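PDB 4S3I: DNA polymerase III subunit beta from Helicobacter pylori 26695, which tethers DNA polymerases and other proteins to DNA as a sliding ring, making replication processive. Local coordinates for residues V7-L12 with L84-I89; R179-Q184 with I367-M372; L210-E215 with E231-F236; E329-L334 with F350-S355. All blocks are in the same frame, centred on the assembly; numbering follows the deposited sequence.

Contact 1. Residues V7-L12 with L84-I89; sequences VSKNDL and LKDSNI
Lys9 lies over the backbone of Lys85-Ser87, and the CD1 methyl of Ile89 meets its CB and CG. CG of Lys9 is anti to the backbone N (chi1 -172°), and the chain then bends at chi2 and chi3. Its methylenes run past a row of carbonyl oxygens. Lys9 CB is 3.5 Å from Ser87 O, and Lys9 CG is 3.2 Å from Lys85 O. The Lys9 and Asp86 side chains meet obliquely. Lys9 NZ forms a long salt bridge to Asp86 OD1, at 3.5 Å. Asp86 is poorly ordered, so this pairing is probably loose; the stronger partner of NZ is Glu13, one turn on in the helix. The same CG also meets Ile89, with Lys9 CG 3.7 Å from Ile89 CD1. That methyl also meets Leu12 CD2 at 4.2 Å, and the two side chains cross at about a right angle. Ile81 of helix 74-82 touches both Leu12 and Ile89 there.

Val7 and Ile89 are joined by two backbone hydrogen bonds. Val7 N to Ile89 O and Ile89 N to Val7 O are both 2.8 Å. Ser8 follows at the N-cap of helix 9-19. At the outer end of the contact, Lys85 NZ forms a salt bridge with Glu268 of the second subunit, and Leu84 packs on Leu272 of that subunit. An antiparallel hydrogen-bonded pair leading straight into a helix that packs back on the sheet fits the sliding-ring domain fold. Here only the Leu84-Lys85 end touches the second subunit of the ring.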
# COMPACT_ATOMS: atom_id res chain seq x y z
N VAL A 7 -18.59 -12.94 23.70
CA VAL A 7 -18.20 -13.54 22.43
C VAL A 7 -16.69 -13.68 22.34
O VAL A 7 -15.94 -13.10 23.12
CB VAL A 7 -18.70 -12.72 21.22
CG1 VAL A 7 -20.23 -12.62 21.22
CG2 VAL A 7 -18.08 -11.33 21.24
N SER A 8 -16.26 -14.47 21.35
CA SER A 8 -14.85 -14.62 21.06
C SER A 8 -14.35 -13.37 20.33
O SER A 8 -14.97 -12.93 19.36
CB SER A 8 -14.63 -15.86 20.21
OG SER A 8 -13.27 -15.98 19.81
N LYS A 9 -13.23 -12.83 20.79
CA LYS A 9 -12.63 -11.64 20.17
C LYS A 9 -12.37 -11.85 18.68
O LYS A 9 -12.72 -11.01 17.85
CB LYS A 9 -11.33 -11.29 20.91
CG LYS A 9 -10.68 -9.96 20.52
CD LYS A 9 -9.78 -10.10 19.29
CE LYS A 9 -8.57 -9.20 19.39
NZ LYS A 9 -7.76 -9.27 18.14
N ASN A 10 -11.75 -12.97 18.33
CA ASN A 10 -11.41 -13.21 16.94
C ASN A 10 -12.62 -13.44 16.04
O ASN A 10 -12.63 -12.99 14.88
CB ASN A 10 -10.40 -14.35 16.81
CG ASN A 10 -9.08 -14.03 17.49
OD1 ASN A 10 -8.39 -13.08 17.11
ND2 ASN A 10 -8.73 -14.82 18.50
N ASP A 11 -13.64 -14.13 16.55
CA ASP A 11 -14.89 -14.31 15.81
C ASP A 11 -15.52 -12.95 15.55
O ASP A 11 -15.94 -12.63 14.44
CB ASP A 11 -15.88 -15.14 16.62
CG ASP A 11 -15.47 -16.59 16.77
OD1 ASP A 11 -14.58 -17.05 16.02
OD2 ASP A 11 -16.06 -17.28 17.64
N LEU A 12 -15.58 -12.14 16.60
CA LEU A 12 -16.20 -10.82 16.50
C LEU A 12 -15.42 -9.95 15.51
O LEU A 12 -16.00 -9.36 14.58
CB LEU A 12 -16.27 -10.17 17.88
CG LEU A 12 -16.83 -8.74 17.95
CD1 LEU A 12 -18.26 -8.69 17.44
CD2 LEU A 12 -16.76 -8.23 19.39
N LEU A 84 -7.96 -5.00 21.24
CA LEU A 84 -8.16 -5.73 22.50
C LEU A 84 -7.30 -6.99 22.58
O LEU A 84 -6.57 -7.31 21.64
CB LEU A 84 -9.64 -6.08 22.69
CG LEU A 84 -10.48 -4.87 23.10
CD1 LEU A 84 -11.96 -5.24 23.21
CD2 LEU A 84 -9.97 -4.33 24.43
N LYS A 85 -7.35 -7.68 23.72
CA LYS A 85 -6.58 -8.91 23.87
C LYS A 85 -7.33 -10.06 23.21
O LYS A 85 -8.49 -9.92 22.82
CB LYS A 85 -6.34 -9.21 25.36
CG LYS A 85 -5.50 -8.16 26.09
CD LYS A 85 -5.19 -8.58 27.53
CE LYS A 85 -4.42 -7.50 28.28
NZ LYS A 85 -3.19 -7.08 27.54
N ASP A 86 -6.66 -11.20 23.07
CA ASP A 86 -7.32 -12.40 22.56
C ASP A 86 -7.93 -13.17 23.73
O ASP A 86 -7.49 -14.27 24.07
CB ASP A 86 -6.33 -13.28 21.78
CG ASP A 86 -5.90 -12.63 20.47
OD1 ASP A 86 -6.78 -12.24 19.67
OD2 ASP A 86 -4.67 -12.52 20.24
N SER A 87 -8.93 -12.55 24.34
CA SER A 87 -9.76 -13.17 25.37
C SER A 87 -11.20 -12.73 25.13
O SER A 87 -11.45 -11.78 24.38
CB SER A 87 -9.29 -12.77 26.77
OG SER A 87 -9.50 -11.39 27.03
N ASN A 88 -12.16 -13.42 25.73
CA ASN A 88 -13.56 -13.16 25.44
C ASN A 88 -14.01 -11.73 25.77
O ASN A 88 -13.49 -11.10 26.69
CB ASN A 88 -14.45 -14.18 26.17
CG ASN A 88 -14.44 -15.55 25.52
OD1 ASN A 88 -13.75 -15.76 24.51
ND2 ASN A 88 -15.20 -16.48 26.08
N ILE A 89 -14.99 -11.24 25.01
CA ILE A 89 -15.48 -9.88 25.16
C ILE A 89 -16.94 -9.86 25.58
O ILE A 89 -17.76 -10.57 25.02
CB ILE A 89 -15.34 -9.11 23.83
CG1 ILE A 89 -13.85 -8.94 23.50
CG2 ILE A 89 -16.05 -7.75 23.89
CD1 ILE A 89 -13.60 -8.44 22.10

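Contact 2. Residues R179-Q184 with I367-M372; sequences RLSYTQ and ISTLMM
Tyr182 lies across Ser368 of the neighbouring strand. Its CG sits between the backbone N and the carbonyl carbon (chi1 65°), and the ring beyond it lies against the serine. Beyond CB and CG, Tyr182 CD1 is 3.8 Å from Ser368 O. Tyr182 CE1 then meets Ser368 CB. Tyr182 CZ comes nearest, 3.6 Å from Ser368 CB, and the hydroxyl OH lies 3.7 Å from that same carbon. Ser368 CB therefore sits over one ring face, a CH-pi contact with CB 4.0 Å from the Tyr182 centroid and 28° off the ring normal. Ser368 OG turns to another partner, Gln353 NE2.

Two backbone bonds join the same residues. Tyr182 N to Ser368 O and Ser368 N to Tyr182 O are both 3.1 Å. Leu180 and Leu370 form the next hydrogen-bonded pair. On the opposite face of the sheet, Ser181 OG and Thr369 OG1 share a hydrogen bond of 2.8 Å, and Arg179 forms salt bridges with Asp176 and Glu329. Strands 179-185 and 368-371 thus join the central and C-terminal domains in one antiparallel sheet, the continuous interdomain sheet characteristic of sliding DNA rings.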
# COMPACT_ATOMS: atom_id res chain seq x y z
N ARG A 179 -13.76 -4.37 -25.28
CA ARG A 179 -13.47 -5.78 -25.08
C ARG A 179 -14.63 -6.42 -24.35
O ARG A 179 -15.45 -5.74 -23.72
CB ARG A 179 -12.18 -5.96 -24.29
CG ARG A 179 -12.12 -5.03 -23.09
CD ARG A 179 -10.89 -5.24 -22.27
NE ARG A 179 -10.81 -4.26 -21.18
CZ ARG A 179 -9.98 -4.37 -20.16
NH1 ARG A 179 -9.16 -5.40 -20.09
NH2 ARG A 179 -9.97 -3.44 -19.21
N LEU A 180 -14.70 -7.74 -24.45
CA LEU A 180 -15.83 -8.48 -23.93
C LEU A 180 -15.27 -9.81 -23.48
O LEU A 180 -14.56 -10.48 -24.24
CB LEU A 180 -16.88 -8.67 -25.03
CG LEU A 180 -18.12 -9.49 -24.71
CD1 LEU A 180 -19.35 -8.82 -25.30
CD2 LEU A 180 -17.96 -10.89 -25.28
N SER A 181 -15.53 -10.16 -22.22
CA SER A 181 -15.07 -11.43 -21.69
C SER A 181 -16.28 -12.23 -21.29
O SER A 181 -17.25 -11.68 -20.73
CB SER A 181 -14.14 -11.24 -20.49
OG SER A 181 -12.91 -10.70 -20.90
N TYR A 182 -16.24 -13.52 -21.57
CA TYR A 182 -17.39 -14.37 -21.31
C TYR A 182 -16.97 -15.77 -20.93
O TYR A 182 -15.83 -16.19 -21.18
CB TYR A 182 -18.31 -14.43 -22.53
CG TYR A 182 -17.68 -15.10 -23.74
CD1 TYR A 182 -16.96 -14.35 -24.67
CD2 TYR A 182 -17.80 -16.47 -23.96
CE1 TYR A 182 -16.38 -14.95 -25.78
CE2 TYR A 182 -17.22 -17.07 -25.06
CZ TYR A 182 -16.51 -16.30 -25.96
OH TYR A 182 -15.93 -16.88 -27.07
N THR A 183 -17.90 -16.51 -20.33
CA THR A 183 -17.69 -17.92 -20.11
C THR A 183 -19.03 -18.58 -20.09
O THR A 183 -20.06 -17.95 -19.78
CB THR A 183 -16.93 -18.21 -18.81
OG1 THR A 183 -16.60 -19.60 -18.74
CG2 THR A 183 -17.77 -17.83 -17.58
N GLN A 184 -19.05 -19.85 -20.45
CA GLN A 184 -20.27 -20.61 -20.40
C GLN A 184 -20.04 -21.76 -19.42
O GLN A 184 -19.13 -22.57 -19.60
CB GLN A 184 -20.65 -21.11 -21.80
CG GLN A 184 -22.13 -21.47 -21.95
CD GLN A 184 -22.63 -21.33 -23.38
OE1 GLN A 184 -22.96 -20.24 -23.83
NE2 GLN A 184 -22.69 -22.45 -24.09
N ILE A 367 -12.43 -18.48 -19.38
CA ILE A 367 -12.85 -17.18 -19.89
C ILE A 367 -12.18 -16.94 -21.24
O ILE A 367 -11.00 -17.25 -21.41
CB ILE A 367 -12.44 -16.05 -18.90
CG1 ILE A 367 -13.50 -15.85 -17.80
CG2 ILE A 367 -12.28 -14.72 -19.63
CD1 ILE A 367 -13.90 -17.10 -17.06
N SER A 368 -12.94 -16.40 -22.19
CA SER A 368 -12.42 -16.01 -23.49
C SER A 368 -12.61 -14.51 -23.57
O SER A 368 -13.59 -13.99 -23.04
CB SER A 368 -13.22 -16.69 -24.61
OG SER A 368 -13.12 -18.10 -24.52
N THR A 369 -11.68 -13.81 -24.21
CA THR A 369 -11.82 -12.38 -24.37
C THR A 369 -11.77 -11.97 -25.84
O THR A 369 -10.84 -12.35 -26.58
CB THR A 369 -10.75 -11.59 -23.59
OG1 THR A 369 -10.79 -11.96 -22.20
CG2 THR A 369 -11.00 -10.09 -23.73
N LEU A 370 -12.76 -11.20 -26.26
CA LEU A 370 -12.80 -10.66 -27.62
C LEU A 370 -12.40 -9.19 -27.55
O LEU A 370 -12.94 -8.44 -26.74
CB LEU A 370 -14.21 -10.81 -28.20
CG LEU A 370 -14.37 -10.23 -29.61
CD1 LEU A 370 -13.76 -11.17 -30.65
CD2 LEU A 370 -15.82 -9.92 -29.93
N MET A 371 -11.46 -8.78 -28.40
CA MET A 371 -10.89 -7.43 -28.35
C MET A 371 -10.85 -6.75 -29.71
O MET A 371 -10.61 -7.41 -30.72
CB MET A 371 -9.45 -7.49 -27.82
CG MET A 371 -9.31 -7.49 -26.33
SD MET A 371 -7.69 -8.10 -25.88
CE MET A 371 -6.63 -6.93 -26.72
N MET A 372 -11.07 -5.44 -29.72
CA MET A 372 -10.88 -4.64 -30.92
C MET A 372 -9.38 -4.33 -31.06
O MET A 372 -8.74 -3.93 -30.09
CB MET A 372 -11.63 -3.31 -30.82
CG MET A 372 -13.14 -3.45 -30.63
SD MET A 372 -13.92 -1.94 -30.01
CE MET A 372 -13.52 -0.76 -31.30

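Contact 3. Residues L210-E215 with E231-F236; sequences LKLFYE and EMHTFF
The end of helix 203-212 packs here on strand 233-238, the strand by which the central domain pairs with strand 53-60 of the N-terminal domain. Leu212 and Phe213 face His233 and Phe235 in a layer of helix on sheet. The two branches of Leu212 serve different rings. Leu212 CD2 stands over the centre of the His233 imidazole. This CH-pi contact measures 4.2 Å from Leu212 CD2 to the His233 centroid and is 9° off the ring normal. Leu212 CD1 reaches Phe235 CD1 at 3.8 Å, and those two side chains cross at about a right angle.

Phe213 is the first residue to leave the helical path. Its CG is anti to the carbonyl carbon (chi1 -58°), and the far rim of its ring meets the strand. Phe213 CE2 is 3.6 Å from Phe235 CB, which lies at the ring edge in plane. Phe213 CE1 comes within 4.0 Å of His233 CB. One face of the Phe213 ring carries CB of its own neighbour, Leu212. Ile228 of strand 225-229 also touches Phe213.

His233 is hemmed in on both faces. Met232 CG lies over the face opposite Leu212, offset toward the rim. Tyr18 meets the imidazole edge-to-face, and His233 ND1 is hydrogen-bonded to Ser57 OG, which probably limits rotation of the ring. No hydrogen bond crosses between residues 210-215 and 231-236. The contact rests on methyl, ring and CH-pi packing, and an imidazole pressed between a leucine methyl and a methionine chain may be less readily protonated than one in water.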
# COMPACT_ATOMS: atom_id res chain seq x y z
N LEU A 210 -16.66 -11.37 -4.02
CA LEU A 210 -15.34 -11.98 -4.06
C LEU A 210 -14.68 -12.03 -2.68
O LEU A 210 -13.89 -12.94 -2.40
CB LEU A 210 -14.44 -11.27 -5.06
CG LEU A 210 -14.86 -11.39 -6.53
CD1 LEU A 210 -13.93 -10.57 -7.42
CD2 LEU A 210 -14.86 -12.86 -6.96
N LYS A 211 -15.01 -11.08 -1.80
CA LYS A 211 -14.41 -11.08 -0.47
C LYS A 211 -15.10 -12.08 0.45
O LYS A 211 -14.52 -12.53 1.44
CB LYS A 211 -14.44 -9.69 0.17
CG LYS A 211 -13.85 -8.57 -0.64
CD LYS A 211 -14.07 -7.25 0.10
CE LYS A 211 -14.13 -6.06 -0.84
NZ LYS A 211 -14.50 -4.80 -0.11
N LEU A 212 -16.35 -12.42 0.13
CA LEU A 212 -17.17 -13.17 1.06
C LEU A 212 -17.26 -14.64 0.72
O LEU A 212 -17.29 -15.50 1.62
CB LEU A 212 -18.58 -12.59 1.10
CG LEU A 212 -18.71 -11.20 1.73
CD1 LEU A 212 -20.04 -10.55 1.39
CD2 LEU A 212 -18.55 -11.33 3.23
N PHE A 213 -17.31 -14.95 -0.57
CA PHE A 213 -17.71 -16.29 -0.98
C PHE A 213 -16.68 -16.94 -1.88
O PHE A 213 -15.93 -16.27 -2.56
CB PHE A 213 -19.06 -16.24 -1.70
CG PHE A 213 -20.17 -15.64 -0.88
CD1 PHE A 213 -20.77 -16.38 0.14
CD2 PHE A 213 -20.62 -14.35 -1.12
CE1 PHE A 213 -21.80 -15.82 0.92
CE2 PHE A 213 -21.65 -13.78 -0.36
CZ PHE A 213 -22.24 -14.52 0.66
N TYR A 214 -16.66 -18.27 -1.88
CA TYR A 214 -15.74 -19.02 -2.73
C TYR A 214 -16.47 -20.24 -3.29
O TYR A 214 -16.73 -20.33 -4.50
CB TYR A 214 -14.51 -19.42 -1.93
CG TYR A 214 -13.48 -20.15 -2.75
CD1 TYR A 214 -12.80 -19.52 -3.78
CD2 TYR A 214 -13.17 -21.48 -2.48
CE1 TYR A 214 -11.85 -20.19 -4.53
CE2 TYR A 214 -12.22 -22.16 -3.22
CZ TYR A 214 -11.56 -21.51 -4.25
OH TYR A 214 -10.62 -22.17 -5.00
N GLU A 215 -16.85 -21.17 -2.42
CA GLU A 215 -17.67 -22.29 -2.85
C GLU A 215 -18.67 -22.68 -1.76
O GLU A 215 -18.61 -22.16 -0.65
CB GLU A 215 -16.80 -23.49 -3.24
CG GLU A 215 -15.90 -23.98 -2.12
CD GLU A 215 -15.01 -25.13 -2.58
OE1 GLU A 215 -15.07 -25.48 -3.78
OE2 GLU A 215 -14.25 -25.66 -1.74
N GLU A 231 -23.32 -20.78 5.30
CA GLU A 231 -23.73 -20.99 6.69
C GLU A 231 -23.57 -19.72 7.53
O GLU A 231 -24.42 -19.43 8.39
CB GLU A 231 -23.02 -22.19 7.33
CG GLU A 231 -23.84 -22.86 8.45
CD GLU A 231 -23.73 -24.38 8.44
OE1 GLU A 231 -23.44 -24.96 9.51
OE2 GLU A 231 -23.94 -24.99 7.37
N MET A 232 -22.52 -18.94 7.26
CA MET A 232 -22.26 -17.72 8.04
C MET A 232 -22.92 -16.44 7.50
O MET A 232 -23.32 -15.57 8.28
CB MET A 232 -20.74 -17.50 8.20
CG MET A 232 -20.39 -16.21 8.94
SD MET A 232 -18.62 -15.99 9.26
CE MET A 232 -18.64 -14.34 10.01
N HIS A 233 -23.03 -16.32 6.18
CA HIS A 233 -23.44 -15.06 5.57
C HIS A 233 -24.71 -15.12 4.74
O HIS A 233 -24.97 -16.11 4.05
CB HIS A 233 -22.33 -14.52 4.67
CG HIS A 233 -21.02 -14.32 5.37
ND1 HIS A 233 -20.87 -13.43 6.41
CD2 HIS A 233 -19.80 -14.87 5.15
CE1 HIS A 233 -19.61 -13.45 6.81
NE2 HIS A 233 -18.94 -14.31 6.07
N THR A 234 -25.49 -14.04 4.79
CA THR A 234 -26.54 -13.79 3.81
C THR A 234 -26.23 -12.42 3.20
O THR A 234 -26.29 -11.40 3.89
CB THR A 234 -27.95 -13.77 4.42
OG1 THR A 234 -28.19 -15.01 5.11
CG2 THR A 234 -29.01 -13.56 3.32
N PHE A 235 -25.90 -12.41 1.92
CA PHE A 235 -25.58 -11.20 1.19
C PHE A 235 -26.71 -10.95 0.21
O PHE A 235 -27.27 -11.90 -0.36
CB PHE A 235 -24.28 -11.41 0.42
CG PHE A 235 -24.00 -10.36 -0.62
CD1 PHE A 235 -23.19 -9.27 -0.31
CD2 PHE A 235 -24.50 -10.47 -1.92
CE1 PHE A 235 -22.90 -8.30 -1.27
CE2 PHE A 235 -24.23 -9.50 -2.88
CZ PHE A 235 -23.42 -8.41 -2.56
N PHE A 236 -27.04 -9.68 0.00
CA PHE A 236 -27.94 -9.32 -1.10
C PHE A 236 -27.44 -8.09 -1.86
O PHE A 236 -26.70 -7.25 -1.33
CB PHE A 236 -29.36 -9.09 -0.61
CG PHE A 236 -29.61 -7.69 -0.09
CD1 PHE A 236 -30.06 -6.68 -0.93
CD2 PHE A 236 -29.40 -7.40 1.26
CE1 PHE A 236 -30.28 -5.38 -0.45
CE2 PHE A 236 -29.64 -6.13 1.75
CZ PHE A 236 -30.07 -5.11 0.90

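Contact 4. Residues E329-L334 with F350-S355; sequences EALNAL and FLIQES
Leu334, Ile352 and Glu354 carry most of the buried surface, with Leu334 wedged against the other two. Its two methyls divide the work. Leu334 CD1 is 3.8 Å from Ile352 CG2, and these side chains cross at about a right angle. Leu334 CD2 lies 3.6 Å from Glu354 N and also touches Glu354 CG. Leu334 and Glu354 slide past each other in opposite directions.

Ile352 points at the last turn of helix 324-332. Its CG1 is anti to the carbonyl carbon (chi1 -71°), and beyond it Ile352 CD1 meets Ala330 CB at 3.8 Å. The other branch, CG2, also takes Leu331 CD2 at 4.0 Å. Phe339 of strand 338-343 touches both Leu331 and Leu334.

Two waters lie between the segments. One molecule donates to Ala330 O at 2.9 Å and only weakly to Ile352 O. Another lies 2.8 Å from Glu354 OE2, close to Ala333 O. Glu354 OE2 also accepts a hydrogen bond from Gly335 N. No direct hydrogen bond links residues 329-334 to 350-355. Methyl packing carries the contact, and water adds weaker links. The buried carboxylate is tied to the turn after the helix, which may help keep it charged.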
# COMPACT_ATOMS: atom_id res chain seq x y z
N GLU A 329 -4.50 -8.31 -19.65
CA GLU A 329 -5.61 -8.74 -18.81
C GLU A 329 -6.28 -9.99 -19.37
O GLU A 329 -6.67 -10.87 -18.61
CB GLU A 329 -6.60 -7.58 -18.57
CG GLU A 329 -5.96 -6.45 -17.76
CD GLU A 329 -6.95 -5.38 -17.29
OE1 GLU A 329 -6.69 -4.76 -16.24
OE2 GLU A 329 -7.98 -5.15 -17.97
N ALA A 330 -6.38 -10.09 -20.69
CA ALA A 330 -6.96 -11.30 -21.29
C ALA A 330 -6.11 -12.53 -20.96
O ALA A 330 -6.64 -13.62 -20.70
CB ALA A 330 -7.13 -11.14 -22.78
N LEU A 331 -4.79 -12.36 -20.92
CA LEU A 331 -3.91 -13.48 -20.60
C LEU A 331 -4.00 -13.84 -19.11
O LEU A 331 -3.99 -15.01 -18.74
CB LEU A 331 -2.46 -13.16 -20.99
CG LEU A 331 -2.18 -12.97 -22.49
CD1 LEU A 331 -0.71 -12.69 -22.69
CD2 LEU A 331 -2.64 -14.19 -23.33
N ASN A 332 -4.07 -12.81 -18.26
CA ASN A 332 -4.24 -13.03 -16.82
C ASN A 332 -5.47 -13.89 -16.49
O ASN A 332 -5.49 -14.63 -15.50
CB ASN A 332 -4.33 -11.69 -16.06
CG ASN A 332 -3.05 -10.88 -16.15
OD1 ASN A 332 -1.97 -11.41 -16.41
ND2 ASN A 332 -3.17 -9.56 -15.91
N ALA A 333 -6.50 -13.79 -17.31
CA ALA A 333 -7.75 -14.51 -17.07
C ALA A 333 -7.68 -15.99 -17.47
O ALA A 333 -8.66 -16.73 -17.28
CB ALA A 333 -8.88 -13.84 -17.80
N LEU A 334 -6.56 -16.43 -18.03
CA LEU A 334 -6.40 -17.80 -18.54
C LEU A 334 -5.69 -18.71 -17.56
O LEU A 334 -4.69 -18.31 -16.96
CB LEU A 334 -5.60 -17.79 -19.84
CG LEU A 334 -6.15 -16.87 -20.91
CD1 LEU A 334 -5.26 -16.98 -22.14
CD2 LEU A 334 -7.58 -17.28 -21.24
N PHE A 350 -10.42 -9.70 -32.43
CA PHE A 350 -9.78 -10.99 -32.28
C PHE A 350 -10.04 -11.56 -30.89
O PHE A 350 -10.42 -10.84 -29.97
CB PHE A 350 -8.27 -10.89 -32.52
CG PHE A 350 -7.56 -9.95 -31.58
CD1 PHE A 350 -6.97 -10.42 -30.41
CD2 PHE A 350 -7.45 -8.61 -31.89
CE1 PHE A 350 -6.28 -9.55 -29.55
CE2 PHE A 350 -6.77 -7.73 -31.05
CZ PHE A 350 -6.19 -8.20 -29.88
N LEU A 351 -9.80 -12.86 -30.75
CA LEU A 351 -10.20 -13.58 -29.56
C LEU A 351 -8.99 -14.16 -28.87
O LEU A 351 -8.06 -14.64 -29.52
CB LEU A 351 -11.17 -14.72 -29.94
CG LEU A 351 -11.92 -15.43 -28.81
CD1 LEU A 351 -13.04 -14.54 -28.29
CD2 LEU A 351 -12.46 -16.79 -29.23
N ILE A 352 -8.98 -14.10 -27.54
CA ILE A 352 -7.96 -14.78 -26.74
C ILE A 352 -8.65 -15.77 -25.83
O ILE A 352 -9.60 -15.41 -25.14
CB ILE A 352 -7.12 -13.76 -25.91
CG1 ILE A 352 -6.21 -12.95 -26.85
CG2 ILE A 352 -6.28 -14.46 -24.85
CD1 ILE A 352 -5.53 -11.77 -26.18
N GLN A 353 -8.19 -17.02 -25.82
CA GLN A 353 -8.80 -18.02 -24.95
C GLN A 353 -7.79 -19.09 -24.57
O GLN A 353 -6.69 -19.13 -25.12
CB GLN A 353 -10.05 -18.62 -25.60
CG GLN A 353 -9.78 -19.51 -26.80
CD GLN A 353 -11.06 -19.92 -27.54
OE1 GLN A 353 -10.99 -20.62 -28.54
NE2 GLN A 353 -12.22 -19.47 -27.04
N GLU A 354 -8.17 -19.94 -23.62
CA GLU A 354 -7.26 -20.98 -23.16
C GLU A 354 -7.00 -21.95 -24.30
O GLU A 354 -7.81 -22.08 -25.23
CB GLU A 354 -7.85 -21.75 -21.96
CG GLU A 354 -8.08 -20.92 -20.71
CD GLU A 354 -8.35 -21.77 -19.47
OE1 GLU A 354 -8.46 -23.01 -19.58
OE2 GLU A 354 -8.43 -21.20 -18.36
N SER A 355 -5.88 -22.63 -24.23
CA SER A 355 -5.65 -23.78 -25.07
C SER A 355 -6.66 -24.83 -24.59
O SER A 355 -6.94 -24.90 -23.38
CB SER A 355 -4.21 -24.28 -24.87
OG SER A 355 -3.91 -25.37 -25.72
O HOH W 1 -9.26 -14.09 -21.93
O HOH W 2 -9.87 -18.88 -17.79

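Overall arrangement
Contacts 2, 3 and 4 are buried. Contact 1 is partly exposed and lies about 45 Å, centre to centre, from both contact 2 and contact 4. Contacts 2 and 4 belong together: strands 368-371 and 350-354 are neighbours in one sheet, with Thr369 beside Ile352. Contact 2 is mainly backbone pairing within the sheet, while contact 4 packs a helix on it. Contact 3 is also helix on sheet, but built round aromatic rings. It sits by the N-terminal and central domain junction, as contact 2 sits by the next. Contact 1 mixes strand pairing with charged groups, and its Leu84-Lys85 end touches the second subunit.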